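Local coordinates for mannitol dehydrogenase (PDB 1LJ8), which probably catalyses the NAD-dependent interconversion of mannitol and fructose as a long-chain mannitol 2-dehydrogenase, at residues D216-K219 with A220-F224. Numbering follows the deposited sequence.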
loop_
_atom_site.group_PDB
_atom_site.type_symbol
_atom_site.label_atom_id
_atom_site.label_comp_id
_atom_site.label_asym_id
_atom_site.label_seq_id
_atom_site.Cartn_x
_atom_site.Cartn_y
_atom_site.Cartn_z
ATOM N N ASP A 216 -7.004 -3.182 27.775
ATOM C CA ASP A 216 -6.171 -2.340 28.623
ATOM C C ASP A 216 -4.708 -2.749 28.601
ATOM O O ASP A 216 -3.802 -1.890 28.598
ATOM C CB ASP A 216 -6.696 -2.372 30.069
ATOM C CG ASP A 216 -8.024 -1.639 30.234
ATOM O OD1 ASP A 216 -8.619 -1.151 29.242
ATOM O OD2 ASP A 216 -8.492 -1.544 31.384
ATOM N N TRP A 217 -4.471 -4.051 28.574
ATOM C CA TRP A 217 -3.115 -4.528 28.565
ATOM C C TRP A 217 -2.439 -4.130 27.244
ATOM O O TRP A 217 -1.258 -3.743 27.234
ATOM C CB TRP A 217 -3.057 -6.044 28.702
ATOM C CG TRP A 217 -1.651 -6.557 28.810
ATOM C CD1 TRP A 217 -0.903 -6.715 29.946
ATOM C CD2 TRP A 217 -0.843 -7.020 27.733
ATOM N NE1 TRP A 217 0.321 -7.256 29.636
ATOM C CE2 TRP A 217 0.381 -7.453 28.280
ATOM C CE3 TRP A 217 -1.043 -7.119 26.346
ATOM C CZ2 TRP A 217 1.419 -7.982 27.484
ATOM C CZ3 TRP A 217 -0.008 -7.651 25.561
ATOM C CH2 TRP A 217 1.197 -8.069 26.131
ATOM N N ILE A 218 -3.173 -4.236 26.141
ATOM C CA ILE A 218 -2.584 -3.895 24.843
ATOM C C ILE A 218 -2.267 -2.399 24.790
ATOM O O ILE A 218 -1.184 -1.983 24.345
ATOM C CB ILE A 218 -3.542 -4.301 23.688
ATOM C CG1 ILE A 218 -3.554 -5.833 23.585
ATOM C CG2 ILE A 218 -3.090 -3.639 22.307
ATOM C CD1 ILE A 218 -4.537 -6.348 22.552
ATOM N N LYS A 219 -3.211 -1.594 25.261
ATOM C CA LYS A 219 -3.035 -0.148 25.269
ATOM C C LYS A 219 -1.769 0.230 26.026
ATOM O O LYS A 219 -1.017 1.133 25.608
ATOM C CB LYS A 219 -4.279 0.510 25.867
ATOM C CG LYS A 219 -4.316 2.004 25.741
ATOM C CD LYS A 219 -5.633 2.533 26.304
ATOM C CE LYS A 219 -5.706 4.052 26.173
ATOM N NZ LYS A 219 -7.129 4.499 26.268
ATOM N N ALA A 220 -1.483 -0.494 27.100
ATOM C CA ALA A 220 -0.300 -0.203 27.898
ATOM C C ALA A 220 1.013 -0.892 27.502
ATOM O O ALA A 220 2.083 -0.444 27.902
ATOM C CB ALA A 220 -0.604 -0.508 29.394
ATOM N N HIS A 221 0.963 -1.959 26.704
ATOM C CA HIS A 221 2.197 -2.692 26.402
ATOM C C HIS A 221 2.638 -2.752 24.933
ATOM O O HIS A 221 3.787 -3.095 24.640
ATOM C CB HIS A 221 2.077 -4.146 26.927
ATOM C CG HIS A 221 1.893 -4.224 28.420
ATOM N ND1 HIS A 221 2.940 -4.407 29.298
ATOM C CD2 HIS A 221 0.781 -4.095 29.186
ATOM C CE1 HIS A 221 2.480 -4.392 30.542
ATOM N NE2 HIS A 221 1.176 -4.203 30.502
ATOM N N VAL A 222 1.728 -2.442 24.021
ATOM C CA VAL A 222 2.072 -2.504 22.587
ATOM C C VAL A 222 2.238 -1.077 22.000
ATOM O O VAL A 222 1.474 -0.166 22.353
ATOM C CB VAL A 222 0.928 -3.239 21.820
ATOM C CG1 VAL A 222 1.270 -3.341 20.327
ATOM C CG2 VAL A 222 0.742 -4.665 22.391
ATOM N N SER A 223 3.255 -0.866 21.166
ATOM C CA SER A 223 3.456 0.433 20.494
ATOM C C SER A 223 3.051 0.269 18.995
ATOM O O SER A 223 3.080 -0.839 18.430
ATOM C CB SER A 223 4.915 0.887 20.595
ATOM O OG SER A 223 5.771 -0.144 20.161
ATOM N N PHE A 224 2.697 1.394 18.374
ATOM C CA PHE A 224 2.153 1.435 17.017
ATOM C C PHE A 224 2.757 2.644 16.314
ATOM O O PHE A 224 2.087 3.647 16.116
ATOM C CB PHE A 224 0.630 1.614 17.104
ATOM C CG PHE A 224 -0.063 0.520 17.894
ATOM C CD1 PHE A 224 -0.280 0.656 19.270
ATOM C CD2 PHE A 224 -0.536 -0.624 17.240
ATOM C CE1 PHE A 224 -0.980 -0.333 20.008
ATOM C CE2 PHE A 224 -1.256 -1.651 17.963
ATOM C CZ PHE A 224 -1.471 -1.484 19.361
HETATM O O HOH W 1 -0.637 1.497 22.915
#
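Trp217 carries its CG opposite the backbone N, next to the carbonyl carbon (chi1 -175°), while CG of His221 lies beside its own backbone N (chi1 -62°), so that the two rings, one helical turn apart, are brought face to face. They form an offset stack in which the five-membered ring of Trp217 and the imidazole lie 3.7 Å apart between centroids, their planes inclined by 17°. CB of His221 adds a CH-pi contact over the six-membered ring of Trp217, 3.9 Å from its centroid. Replacing Trp217 by an alanine is likely to leave the imidazole without its stacking surface, freer to turn, and Arg177 without its cation-pi partner. On the buried side, CG2 of Ile218 packs 4.0 Å from CG2 of Val222 and also meets the edge of the Phe224 ring at CZ. The carbonyl O of Ile218 accepts two bonds: Val222 N comes nearly straight at 3.0 Å, whereas His221 N stands above the carbonyl plane. A water donates to both Lys219 O and Val222 O. This exemplifies a hydrated C-terminal helix end, water replacing helical bonds as the chain leaves helix 212-221 and Ser223 pairs with Val186 of the Rossmann-domain sheet.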